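Local coordinates for citrate lyase subunit beta-like protein (Mycobacterium tuberculosis H37Rv, PDB 6CHU) that acts as a magnesium-dependent lyase of the HpcH/HpaI aldolase family, a bifunctional enzyme serving itaconate dissimilation and leucine catabolism, at residues A[36-41]-A[66-71]; A[102-107]-A[132-137]; A[139-144]-A[184-189]; A[146-151]-A[164-169]; A[22-27]-A[45-50]. One frame throughout, in Å; residues are numbered along the deposited sequence. Where two conformers were deposited one is given.

Interaction 1: A[36-41]-A[66-71]; sequences ADVVIL and PERTVV
Val39, Ile40 and Leu41 pair in parallel with Thr69, Val70 and Val71, the short strand axes lying 4.5 Å apart at 22° to each other. Val39 bonds with both its polar backbone atoms: its N donates to Arg68 O at 3.0 Å and its O accepts from Val70 N. Leu41 N donates to Val70 O at 2.7 Å. Alpha C-H groups of Val38, Ile40, Thr69 and Val71 add weak contacts to carbonyl oxygens of the partner segment. The two strands belong to one beta-alpha-beta unit of the TIM barrel, linked through helix 52-61. Val39, Leu41, Thr69 and Val71 share the face on which Val39 and Leu41 also meet helix 29-35. Here the methyl CG2 of Thr69, anti to the backbone N, sits 3.4 Å from Val39 O and 3.7 Å from Leu41 CD1, the Leu41 and Thr69 side chains crossing obliquely. Thr69 OG1 is held by Asp65 O. Ile40 and Val70 point the other way, where Ile40 meets Trp18, Phe20 and Met97 and comes within about 4 Å, side chain to side chain, of the substrate-binding Arg72. At the N-terminal end the Arg68 chain bends (chi2 -63°), and its CD lies 3.6 Å from Asp37 O. Arg68 NH1 donates to Glu67 O, which lies nearly in the guanidinium plane, from above the carbonyl plane. The Asp37 carboxylate pairs with Gly17 N and Arg226.

Interaction 2: A[102-107]-A[132-137]; sequences ESAAQV and AAADPT
Val107 holds CG1 anti to its backbone N (chi1 174°), beside its carbonyl carbon, which places this methyl against Ala134, Pro136 and Thr137. On the other side Thr137 has OG1 beside its backbone N (chi1 -61°), where the oxygen faces the valine. CG1 of Val107 thus serves as the chief touching atom. It lies 3.4 Å from Thr137 OG1, 3.7 Å from Pro136 CB and 3.9 Å from Ala134 CB. The Val107 side chain crosses that of Thr137 at about a right angle, while the proline ring slants across it and brings Pro136 CG to 3.8 Å from Val107 O. One helical turn earlier, Ala104 CB meets Ala134 CB at 4.2 Å, so Ala134 is touched by both helix residues. The receiving surface is a type I beta turn from Ala134 to Thr137, closed by Thr137 N to Ala134 O at 3.0 Å; it leads from helix 128-133 into strand 137-142 of the TIM barrel. Short helix 104-108 is packed against this turn, its start fixed by the N-cap Ser103, whose OG accepts from Gln106 N at 3.0 Å. Val115 of strand 114-119 touches both Val107 and Pro136, tying the packing to the barrel wall, and the turn is bound to that strand through the backbones of Pro136 and Val115. No hydrogen bond spans the two segments: methyls and a proline ring make the contact, and the one polar side-chain atom within it, Thr137 OG1, is satisfied by Ile131 O and meets Val107 through van der Waals contact.

Interaction 3: A[139-144]-A[184-189]; sequences GMMWGA and LALDAV
Trp142 NE1 donates to Asp187 OD1 at 2.8 Å in a nearly straight bond (173°). The oxygen lies in the indole plane, whereas the indole N-H reaches it on the anti side, somewhat out of the carboxylate plane. Ala188 CB sits over one face of the same ring, offset toward the rim, in a CH-pi contact 3.7 Å from the centroid of the five-membered ring. Trp142 CG stands between its own backbone N and carbonyl carbon (chi1 73°), the crowded position, and the indole lies alongside Asp187. Met141 and Leu186 lie on the face of the sheet opposite Met140 and Ala185; their side chains cross at about a right angle, with Met141 CG 3.8 Å from Leu186 CB. Behind these groups run parallel strands, joined by Met140 N to Leu184 O and Leu186 N to Met140 O, each 2.8 Å. Leu186 O is buried with no hydrogen-bond partner and meets Met141 CA at 3.4 Å through a C-H contact. One water accepts from Val189 N and lies 3.0 Å from Trp142 O; another accepts from Ala144 N and is near Val189 O. In the next shell Arg171 forms a salt bridge with Asp187 OD2, probably steadying the carboxylate, and Tyr163 stacks edge-to-face with Trp142. Both strands are staves of the TIM barrel: helix 165-180 covers Met140, Trp142 and Ala185, while Met141 and Leu186 turn toward strands 17-22 and 114-119.

Interaction 4: A[146-151]-A[164-169]; sequences DLIATL and RDVARH. With MG (magnesium ion), chain B; ACT (acetate ion), chain C.
Val166 receives Ile148 and Leu151 on one methyl, CG1, where helix 144-151 packs on the start of helix 165-180 in the loop and helix region that joins two strands of the TIM barrel. The Leu151 and Val166 side chains meet tip to tip, CD1 to CG1 at 3.9 Å, whereas Ile148 comes in at a slant, its CD1 also 3.9 Å from CG1. Val166 CG1 reaches both because it lies between its own backbone N and carbonyl carbon (chi1 73°). Leu147 CD2 rests farther along, 4.2 Å from Ala167 CA and also near Val166 O. No hydrogen bond crosses the contact; the helix axes run at 123°. At the N-terminal end of helix 165-180, after the N-cap Arg164, an acetate, probably from the crystallisation liquor, accepts from Asp165 N and Val166 N. Asp165 and Arg168 form salt bridges with Arg168 and Asp165 of the neighbouring subunits, so this helix also builds the trimer. Within helix 144-151, Thr150 N and OG1 reach Asp146 O from opposite faces of its plane. Asp146 OD2 binds magnesium at 2.0 Å, in a shell that includes Glu120 and three waters, one of which accepts from Asp146 N at 3.1 Å.

Interaction 5: A[22-27]-A[45-50]; sequences PADRPE and DGVAEA
Val47 supplies the apolar part of the contact, its two methyls set against Pro22, Ala23 and Asp24. CG2 lies 4.0 Å from Pro22 CB and 3.7 Å from Ala23 N. Asp24 and Val47 reach toward each other tip to tip, with Asp24 OD1 3.7 Å from Val47 CG2 and CG1 opposite the carboxylate carbon. Asp24 CG stands between its backbone N and carbonyl carbon (chi1 69°), which sets the carboxylate carbon against the Val47 methyls. Pro22 CB also touches Gly46 O, at 3.5 Å. The polar exchange runs through water. One water donates to Asp24 OD1 at 2.6 Å and to Gly46 O at 3.1 Å; another donates to Asp24 OD2 and accepts from Ala48 N at 2.7 Å. Within the 22-27 segment, a type I turn from Pro22 to Arg25 is closed by a backbone bond from Arg25 N to Pro22 O. The two loops follow strands 17-22 and 38-42, at the C-terminal end of the barrel where TIM-barrel enzymes carry their active sites. Gly46 lies about 5 Å, nearest atoms, from the side chain of the substrate-binding Arg72, and Asp45 forms a salt bridge with Lys100. With no direct hydrogen bond between the loops, each carboxylate oxygen of Asp24 is tied to the opposite backbone by a bridging water, one reaching a carbonyl oxygen and the other an N-H.

In the fold
Interactions 1 and 3 lie in the wall of one eight-stranded barrel, their centres about 15 Å apart. Interaction 5 joins the loops that follow strands 17-22 and 38-42, the latter that of interaction 1, and brings the 45-50 loop to the metal side: Asp45 OD2 is 3.3 Å from Asp146 OD2 of interaction 4, a pair of like charges that Lys100, bonded to both, probably eases. Interaction 4 is nested inside the loop closed by interaction 3, and they touch where Trp142 CZ3 lies 3.5 Å from Ala167 O. Interaction 2 touches interaction 3 alone, where Ala132 CA lies 3.7 Å from Met140 SD. Its Val107 side chain stays about 12 Å from that of Glu120, which also binds the magnesium.

Interaction 1: A[36-41]-A[66-71]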
# COMPACT_ATOMS: atom_id res chain seq x y z
N ALA A 36 18.45 -17.86 21.13
CA ALA A 36 17.69 -16.73 20.64
C ALA A 36 17.56 -15.65 21.70
O ALA A 36 17.81 -15.86 22.89
CB ALA A 36 16.30 -17.18 20.18
N ASP A 37 17.17 -14.46 21.23
CA ASP A 37 16.85 -13.37 22.14
C ASP A 37 15.48 -13.59 22.79
O ASP A 37 15.34 -13.46 24.01
CB ASP A 37 16.89 -12.04 21.38
CG ASP A 37 18.28 -11.70 20.90
OD1 ASP A 37 19.20 -11.64 21.74
OD2 ASP A 37 18.46 -11.48 19.69
N VAL A 38 14.49 -13.95 21.99
CA VAL A 38 13.15 -14.29 22.49
C VAL A 38 12.73 -15.59 21.82
O VAL A 38 12.95 -15.78 20.62
CB VAL A 38 12.12 -13.17 22.21
CG1 VAL A 38 10.69 -13.63 22.55
CG2 VAL A 38 12.46 -11.93 23.00
N VAL A 39 12.12 -16.49 22.59
CA VAL A 39 11.59 -17.74 22.06
C VAL A 39 10.08 -17.61 21.92
O VAL A 39 9.40 -17.14 22.84
CB VAL A 39 11.96 -18.92 22.96
CG1 VAL A 39 11.26 -20.19 22.51
CG2 VAL A 39 13.48 -19.12 22.99
N ILE A 40 9.55 -18.05 20.78
CA ILE A 40 8.11 -18.17 20.58
C ILE A 40 7.77 -19.65 20.72
O ILE A 40 8.01 -20.43 19.80
CB ILE A 40 7.67 -17.63 19.21
CG1 ILE A 40 8.17 -16.21 18.97
CG2 ILE A 40 6.14 -17.69 19.11
CD1 ILE A 40 8.12 -15.81 17.49
N LEU A 41 7.21 -20.04 21.86
CA LEU A 41 6.76 -21.42 22.02
C LEU A 41 5.45 -21.56 21.27
O LEU A 41 4.50 -20.80 21.50
CB LEU A 41 6.62 -21.80 23.50
CG LEU A 41 7.92 -21.85 24.31
CD1 LEU A 41 7.61 -22.02 25.80
CD2 LEU A 41 8.86 -22.97 23.84
N PRO A 66 9.80 -16.15 31.43
CA PRO A 66 8.68 -15.39 30.85
C PRO A 66 9.04 -13.98 30.43
O PRO A 66 8.27 -13.37 29.68
CB PRO A 66 7.64 -15.40 31.98
CG PRO A 66 8.43 -15.53 33.21
CD PRO A 66 9.61 -16.41 32.87
N GLU A 67 10.18 -13.43 30.87
CA GLU A 67 10.64 -12.14 30.36
C GLU A 67 11.14 -12.23 28.92
O GLU A 67 11.30 -11.20 28.27
CB GLU A 67 11.75 -11.58 31.24
CG GLU A 67 11.39 -11.45 32.72
CD GLU A 67 10.16 -10.59 32.95
OE1 GLU A 67 9.92 -9.66 32.15
OE2 GLU A 67 9.42 -10.86 33.92
N ARG A 68 11.37 -13.44 28.41
CA ARG A 68 11.98 -13.62 27.10
C ARG A 68 11.28 -14.70 26.28
O ARG A 68 11.89 -15.25 25.35
CB ARG A 68 13.47 -13.96 27.25
CG ARG A 68 14.31 -12.83 27.82
CD ARG A 68 14.30 -11.63 26.89
NE ARG A 68 15.27 -10.61 27.29
CZ ARG A 68 14.96 -9.51 27.96
NH1 ARG A 68 13.71 -9.27 28.32
NH2 ARG A 68 15.92 -8.64 28.28
N THR A 69 10.03 -15.02 26.62
CA THR A 69 9.30 -16.07 25.94
C THR A 69 7.87 -15.62 25.69
O THR A 69 7.22 -15.07 26.58
CB THR A 69 9.29 -17.37 26.76
OG1 THR A 69 10.63 -17.66 27.18
CG2 THR A 69 8.79 -18.54 25.91
N VAL A 70 7.40 -15.88 24.47
CA VAL A 70 6.06 -15.59 23.96
C VAL A 70 5.43 -16.90 23.49
O VAL A 70 6.14 -17.80 23.03
CB VAL A 70 6.12 -14.55 22.81
CG1 VAL A 70 4.76 -14.37 22.12
CG2 VAL A 70 6.63 -13.21 23.33
N VAL A 71 4.11 -17.03 23.62
CA VAL A 71 3.43 -18.26 23.23
C VAL A 71 2.52 -17.96 22.05
O VAL A 71 1.63 -17.11 22.15
CB VAL A 71 2.62 -18.86 24.40
CG1 VAL A 71 1.93 -20.15 23.98
CG2 VAL A 71 3.55 -19.13 25.61

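Interaction 2: A[102-107]-A[132-137]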
# COMPACT_ATOMS: atom_id res chain seq x y z
N GLU A 102 -7.32 -10.91 12.62
CA GLU A 102 -8.17 -10.28 11.62
C GLU A 102 -9.06 -9.16 12.12
O GLU A 102 -9.73 -8.54 11.30
CB GLU A 102 -9.04 -11.34 10.91
CG GLU A 102 -8.20 -12.22 10.00
CD GLU A 102 -9.02 -13.26 9.26
OE1 GLU A 102 -8.69 -13.54 8.08
OE2 GLU A 102 -9.98 -13.80 9.85
N SER A 103 -9.07 -8.87 13.42
CA SER A 103 -9.89 -7.77 13.91
C SER A 103 -9.38 -7.31 15.26
O SER A 103 -8.74 -8.06 15.99
CB SER A 103 -11.36 -8.17 14.02
OG SER A 103 -11.53 -9.08 15.10
N ALA A 104 -9.71 -6.06 15.61
CA ALA A 104 -9.46 -5.60 16.97
C ALA A 104 -10.17 -6.50 17.98
O ALA A 104 -9.63 -6.79 19.06
CB ALA A 104 -9.90 -4.14 17.13
N ALA A 105 -11.38 -6.96 17.65
CA ALA A 105 -12.13 -7.79 18.58
C ALA A 105 -11.39 -9.09 18.91
O ALA A 105 -11.44 -9.57 20.05
CB ALA A 105 -13.53 -8.08 18.03
N GLN A 106 -10.69 -9.68 17.93
CA GLN A 106 -9.92 -10.89 18.21
C GLN A 106 -8.79 -10.61 19.19
O GLN A 106 -8.45 -11.46 20.01
CB GLN A 106 -9.36 -11.50 16.92
CG GLN A 106 -10.37 -12.32 16.14
CD GLN A 106 -9.73 -12.97 14.92
OE1 GLN A 106 -8.61 -12.62 14.53
NE2 GLN A 106 -10.43 -13.92 14.32
N VAL A 107 -8.18 -9.42 19.10
CA VAL A 107 -7.13 -9.05 20.04
C VAL A 107 -7.72 -8.77 21.41
O VAL A 107 -7.20 -9.23 22.44
CB VAL A 107 -6.33 -7.85 19.51
CG1 VAL A 107 -5.32 -7.38 20.56
CG2 VAL A 107 -5.61 -8.21 18.21
N ALA A 132 -3.61 -2.97 15.25
CA ALA A 132 -2.49 -2.36 15.96
C ALA A 132 -2.94 -1.42 17.08
O ALA A 132 -2.27 -1.32 18.11
CB ALA A 132 -1.59 -1.60 14.98
N ALA A 133 -4.06 -0.72 16.88
CA ALA A 133 -4.53 0.24 17.87
C ALA A 133 -5.21 -0.41 19.07
O ALA A 133 -5.42 0.26 20.09
CB ALA A 133 -5.49 1.23 17.21
N ALA A 134 -5.58 -1.69 18.96
CA ALA A 134 -6.28 -2.38 20.04
C ALA A 134 -5.45 -2.34 21.32
O ALA A 134 -4.24 -2.51 21.29
CB ALA A 134 -6.57 -3.82 19.64
N ASP A 135 -6.12 -2.11 22.46
CA ASP A 135 -5.39 -1.91 23.71
C ASP A 135 -4.43 -3.05 24.09
O ASP A 135 -3.36 -2.74 24.63
CB ASP A 135 -6.39 -1.64 24.85
CG ASP A 135 -6.80 -0.17 24.95
OD1 ASP A 135 -6.21 0.68 24.26
OD2 ASP A 135 -7.73 0.12 25.73
N PRO A 136 -4.74 -4.33 23.86
CA PRO A 136 -3.76 -5.38 24.23
C PRO A 136 -2.55 -5.47 23.32
O PRO A 136 -1.58 -6.14 23.70
CB PRO A 136 -4.59 -6.68 24.15
CG PRO A 136 -6.01 -6.21 24.32
CD PRO A 136 -6.04 -4.94 23.52
N THR A 137 -2.57 -4.85 22.14
CA THR A 137 -1.51 -5.09 21.16
C THR A 137 -0.20 -4.49 21.63
O THR A 137 -0.14 -3.32 22.03
CB THR A 137 -1.90 -4.51 19.80
OG1 THR A 137 -3.10 -5.15 19.33
CG2 THR A 137 -0.78 -4.73 18.77

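Interaction 3: A[139-144]-A[184-189]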
# COMPACT_ATOMS: atom_id res chain seq x y z
N GLY A 139 2.70 -5.71 19.62
CA GLY A 139 3.50 -5.88 18.42
C GLY A 139 2.65 -6.35 17.26
O GLY A 139 1.57 -6.92 17.45
N MET A 140 3.17 -6.11 16.05
CA MET A 140 2.57 -6.60 14.82
C MET A 140 3.62 -7.41 14.07
O MET A 140 4.76 -6.96 13.93
CB MET A 140 2.09 -5.47 13.91
CG MET A 140 1.10 -4.48 14.55
SD MET A 140 -0.54 -5.23 14.69
CE MET A 140 -1.04 -5.26 12.97
N MET A 141 3.22 -8.58 13.60
CA MET A 141 4.02 -9.42 12.72
C MET A 141 3.23 -9.67 11.45
O MET A 141 2.00 -9.52 11.42
CB MET A 141 4.38 -10.75 13.41
CG MET A 141 5.39 -11.61 12.68
SD MET A 141 5.62 -13.13 13.63
CE MET A 141 6.50 -14.09 12.39
N TRP A 142 3.92 -10.07 10.38
CA TRP A 142 3.20 -10.51 9.20
C TRP A 142 3.74 -11.87 8.77
O TRP A 142 4.83 -12.29 9.16
CB TRP A 142 3.29 -9.48 8.06
CG TRP A 142 4.63 -9.40 7.40
CD1 TRP A 142 5.78 -8.89 7.93
CD2 TRP A 142 4.95 -9.84 6.08
NE1 TRP A 142 6.81 -8.99 7.01
CE2 TRP A 142 6.33 -9.57 5.87
CE3 TRP A 142 4.20 -10.43 5.05
CZ2 TRP A 142 6.97 -9.88 4.68
CZ3 TRP A 142 4.85 -10.73 3.86
CH2 TRP A 142 6.22 -10.46 3.68
N GLY A 143 2.92 -12.59 8.00
CA GLY A 143 3.30 -13.92 7.54
C GLY A 143 3.01 -14.13 6.07
O GLY A 143 1.84 -14.13 5.67
N ALA A 144 4.05 -14.32 5.27
CA ALA A 144 3.86 -14.30 3.82
C ALA A 144 3.18 -15.58 3.32
O ALA A 144 2.36 -15.54 2.40
CB ALA A 144 5.20 -14.09 3.12
N LEU A 184 5.82 -2.94 18.65
CA LEU A 184 6.95 -3.62 18.02
C LEU A 184 6.56 -4.06 16.62
O LEU A 184 5.43 -4.50 16.38
CB LEU A 184 7.37 -4.84 18.82
CG LEU A 184 8.36 -4.79 19.97
CD1 LEU A 184 8.74 -6.23 20.29
CD2 LEU A 184 9.59 -4.01 19.60
N ALA A 185 7.51 -3.99 15.68
CA ALA A 185 7.30 -4.49 14.32
C ALA A 185 8.19 -5.71 14.10
O ALA A 185 9.41 -5.61 14.23
CB ALA A 185 7.61 -3.41 13.28
N LEU A 186 7.57 -6.84 13.75
CA LEU A 186 8.29 -8.10 13.55
C LEU A 186 8.20 -8.50 12.09
O LEU A 186 7.10 -8.61 11.53
CB LEU A 186 7.70 -9.20 14.44
CG LEU A 186 7.80 -9.07 15.97
CD1 LEU A 186 6.81 -8.04 16.52
CD2 LEU A 186 7.50 -10.42 16.57
N ASP A 187 9.36 -8.76 11.47
CA ASP A 187 9.39 -9.14 10.06
C ASP A 187 9.21 -10.65 9.92
O ASP A 187 9.54 -11.42 10.82
CB ASP A 187 10.70 -8.70 9.40
CG ASP A 187 10.59 -8.58 7.89
OD1 ASP A 187 9.49 -8.35 7.36
OD2 ASP A 187 11.63 -8.72 7.21
N ALA A 188 8.69 -11.06 8.76
CA ALA A 188 8.28 -12.43 8.50
C ALA A 188 9.49 -13.38 8.42
O ALA A 188 10.62 -12.99 8.11
CB ALA A 188 7.48 -12.53 7.20
N VAL A 189 9.20 -14.67 8.66
CA VAL A 189 10.22 -15.70 8.68
C VAL A 189 10.73 -15.97 7.27
O VAL A 189 10.02 -15.82 6.27
CB VAL A 189 9.69 -17.00 9.31
CG1 VAL A 189 9.32 -16.78 10.76
CG2 VAL A 189 8.51 -17.55 8.52
O HOH W 1 6.17 -14.93 9.12
O HOH W 2 6.99 -15.56 5.99

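Interaction 4: A[146-151]-A[164-169]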
# COMPACT_ATOMS: atom_id res chain seq x y z
N ASP A 146 1.06 -17.93 4.79
CA ASP A 146 -0.38 -18.00 5.04
C ASP A 146 -1.13 -16.90 4.29
O ASP A 146 -2.27 -17.11 3.86
CB ASP A 146 -0.68 -17.91 6.55
CG ASP A 146 -0.78 -19.29 7.22
OD1 ASP A 146 -1.40 -20.20 6.63
OD2 ASP A 146 -0.24 -19.45 8.34
N LEU A 147 -0.50 -15.73 4.11
CA LEU A 147 -1.13 -14.69 3.31
C LEU A 147 -1.43 -15.21 1.91
O LEU A 147 -2.58 -15.16 1.44
CB LEU A 147 -0.24 -13.45 3.25
CG LEU A 147 -0.73 -12.35 2.30
CD1 LEU A 147 -2.01 -11.74 2.82
CD2 LEU A 147 0.35 -11.28 2.08
N ILE A 148 -0.42 -15.76 1.24
CA ILE A 148 -0.61 -16.26 -0.12
C ILE A 148 -1.57 -17.44 -0.12
O ILE A 148 -2.38 -17.59 -1.04
CB ILE A 148 0.75 -16.63 -0.74
CG1 ILE A 148 1.60 -15.38 -0.93
CG2 ILE A 148 0.55 -17.44 -2.05
CD1 ILE A 148 1.06 -14.41 -1.95
N ALA A 149 -1.46 -18.33 0.87
CA ALA A 149 -2.33 -19.49 0.90
C ALA A 149 -3.79 -19.07 0.98
O ALA A 149 -4.63 -19.55 0.21
CB ALA A 149 -1.97 -20.40 2.08
N THR A 150 -4.11 -18.16 1.90
CA THR A 150 -5.49 -17.76 2.09
C THR A 150 -5.98 -16.84 0.99
O THR A 150 -7.19 -16.78 0.75
CB THR A 150 -5.67 -17.10 3.47
OG1 THR A 150 -4.80 -15.97 3.60
CG2 THR A 150 -5.34 -18.10 4.59
N LEU A 151 -5.08 -16.14 0.29
CA LEU A 151 -5.46 -15.44 -0.93
C LEU A 151 -5.86 -16.39 -2.05
O LEU A 151 -6.58 -15.98 -2.96
CB LEU A 151 -4.31 -14.54 -1.42
CG LEU A 151 -4.03 -13.27 -0.61
CD1 LEU A 151 -2.72 -12.60 -1.06
CD2 LEU A 151 -5.18 -12.27 -0.73
N ARG A 164 6.87 -11.31 -3.74
CA ARG A 164 5.92 -10.79 -4.71
C ARG A 164 5.26 -9.53 -4.14
O ARG A 164 5.34 -9.25 -2.94
CB ARG A 164 4.89 -11.86 -5.07
CG ARG A 164 5.52 -13.05 -5.82
CD ARG A 164 4.51 -14.16 -6.11
NE ARG A 164 5.18 -15.32 -6.72
CZ ARG A 164 5.55 -15.39 -8.00
NH1 ARG A 164 5.32 -14.39 -8.84
NH2 ARG A 164 6.16 -16.49 -8.44
N ASP A 165 4.60 -8.77 -5.01
CA ASP A 165 4.18 -7.42 -4.65
C ASP A 165 3.18 -7.39 -3.50
O ASP A 165 3.28 -6.54 -2.60
CB ASP A 165 3.61 -6.70 -5.87
CG ASP A 165 4.69 -6.18 -6.81
OD1 ASP A 165 5.89 -6.32 -6.49
OD2 ASP A 165 4.33 -5.63 -7.88
N VAL A 166 2.18 -8.29 -3.50
CA VAL A 166 1.19 -8.23 -2.42
C VAL A 166 1.85 -8.52 -1.08
O VAL A 166 1.46 -7.96 -0.05
CB VAL A 166 -0.02 -9.16 -2.69
CG1 VAL A 166 0.35 -10.63 -2.50
CG2 VAL A 166 -1.19 -8.76 -1.76
N ALA A 167 2.90 -9.36 -1.08
CA ALA A 167 3.64 -9.60 0.16
C ALA A 167 4.40 -8.35 0.60
O ALA A 167 4.38 -7.98 1.78
CB ALA A 167 4.60 -10.78 -0.04
N ARG A 168 5.08 -7.69 -0.33
CA ARG A 168 5.74 -6.43 -0.01
C ARG A 168 4.75 -5.41 0.52
O ARG A 168 5.05 -4.65 1.44
CB ARG A 168 6.47 -5.89 -1.23
CG ARG A 168 7.52 -6.85 -1.76
CD ARG A 168 7.92 -6.48 -3.19
NE ARG A 168 8.90 -5.41 -3.25
CZ ARG A 168 10.16 -5.57 -3.67
NH1 ARG A 168 10.58 -6.77 -4.06
NH2 ARG A 168 10.99 -4.54 -3.70
N HIS A 169 3.54 -5.39 -0.06
CA HIS A 169 2.52 -4.42 0.34
C HIS A 169 2.09 -4.66 1.79
O HIS A 169 1.98 -3.71 2.58
CB HIS A 169 1.34 -4.54 -0.62
CG HIS A 169 0.29 -3.48 -0.47
ND1 HIS A 169 0.24 -2.37 -1.29
CD2 HIS A 169 -0.79 -3.40 0.34
CE1 HIS A 169 -0.81 -1.64 -0.97
NE2 HIS A 169 -1.46 -2.24 0.02
MG MG B . 1.31 -18.66 9.42
C ACT C . 2.15 -9.49 -7.22
O ACT C . 3.39 -9.72 -7.43
OXT ACT C . 1.55 -9.19 -6.12
CH3 ACT C . 1.19 -9.58 -8.47
O HOH W 3 2.42 -18.15 7.62
O HOH W 4 1.99 -20.67 9.45
O HOH W 5 0.22 -18.99 11.17

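Interaction 5: A[22-27]-A[45-50]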
# COMPACT_ATOMS: atom_id res chain seq x y z
N PRO A 22 8.58 -25.34 18.31
CA PRO A 22 7.34 -26.10 18.53
C PRO A 22 7.24 -26.57 19.98
O PRO A 22 8.18 -27.16 20.52
CB PRO A 22 7.46 -27.28 17.56
CG PRO A 22 8.48 -26.86 16.55
CD PRO A 22 9.43 -25.95 17.26
N ALA A 23 6.08 -26.32 20.59
CA ALA A 23 5.92 -26.61 22.02
C ALA A 23 5.79 -28.10 22.32
O ALA A 23 5.80 -28.46 23.50
CB ALA A 23 4.70 -25.87 22.58
N ASP A 24 5.67 -28.97 21.32
CA ASP A 24 5.69 -30.41 21.58
C ASP A 24 7.11 -30.97 21.57
O ASP A 24 7.28 -32.19 21.58
CB ASP A 24 4.81 -31.17 20.58
CG ASP A 24 5.36 -31.16 19.17
OD1 ASP A 24 6.08 -30.21 18.80
OD2 ASP A 24 5.05 -32.10 18.41
N ARG A 25 8.12 -30.11 21.57
CA ARG A 25 9.52 -30.54 21.67
C ARG A 25 10.18 -29.89 22.89
O ARG A 25 11.11 -29.09 22.75
CB ARG A 25 10.27 -30.19 20.39
CG ARG A 25 9.72 -30.88 19.15
CD ARG A 25 10.38 -30.39 17.87
NE ARG A 25 11.84 -30.49 17.93
CZ ARG A 25 12.52 -31.61 17.67
NH1 ARG A 25 11.89 -32.72 17.34
NH2 ARG A 25 13.85 -31.60 17.76
N PRO A 26 9.70 -30.21 24.10
CA PRO A 26 10.30 -29.60 25.31
C PRO A 26 11.78 -29.91 25.48
O PRO A 26 12.49 -29.15 26.14
CB PRO A 26 9.47 -30.21 26.45
CG PRO A 26 9.00 -31.52 25.91
CD PRO A 26 8.71 -31.24 24.45
N GLU A 27 12.26 -31.02 24.91
CA GLU A 27 13.69 -31.30 24.98
C GLU A 27 14.52 -30.25 24.26
O GLU A 27 15.74 -30.22 24.45
CB GLU A 27 13.98 -32.70 24.40
CG GLU A 27 13.79 -32.82 22.89
CD GLU A 27 12.33 -33.00 22.47
OE1 GLU A 27 11.43 -32.94 23.34
OE2 GLU A 27 12.08 -33.20 21.26
N ASP A 45 0.96 -23.58 14.00
CA ASP A 45 1.32 -24.37 12.82
C ASP A 45 2.59 -25.20 13.01
O ASP A 45 2.78 -26.18 12.28
CB ASP A 45 1.45 -23.46 11.60
CG ASP A 45 0.11 -23.14 11.00
OD1 ASP A 45 -0.90 -23.72 11.48
OD2 ASP A 45 0.05 -22.30 10.07
N GLY A 46 3.44 -24.86 13.97
CA GLY A 46 4.61 -25.69 14.21
C GLY A 46 4.31 -27.04 14.83
O GLY A 46 5.22 -27.89 14.88
N VAL A 47 3.09 -27.28 15.31
CA VAL A 47 2.73 -28.51 16.01
C VAL A 47 1.56 -29.16 15.29
O VAL A 47 0.54 -28.52 15.05
CB VAL A 47 2.36 -28.24 17.48
CG1 VAL A 47 1.88 -29.53 18.17
CG2 VAL A 47 3.55 -27.63 18.23
N ALA A 48 1.71 -30.45 14.98
CA ALA A 48 0.65 -31.19 14.32
C ALA A 48 -0.59 -31.25 15.20
O ALA A 48 -0.50 -31.30 16.43
CB ALA A 48 1.11 -32.61 13.97
N GLU A 49 -1.76 -31.24 14.55
CA GLU A 49 -3.04 -31.28 15.26
C GLU A 49 -3.06 -32.33 16.36
O GLU A 49 -3.48 -32.06 17.49
CB GLU A 49 -4.17 -31.53 14.25
CG GLU A 49 -5.54 -31.18 14.77
CD GLU A 49 -5.66 -29.71 15.13
OE1 GLU A 49 -5.13 -28.86 14.37
OE2 GLU A 49 -6.26 -29.40 16.18
N ALA A 50 -2.59 -33.55 16.06
CA ALA A 50 -2.65 -34.63 17.04
C ALA A 50 -1.68 -34.42 18.19
O ALA A 50 -1.81 -35.09 19.23
CB ALA A 50 -2.37 -35.98 16.37
O HOH W 6 3.92 -31.85 15.73
O HOH W 7 6.60 -30.32 16.21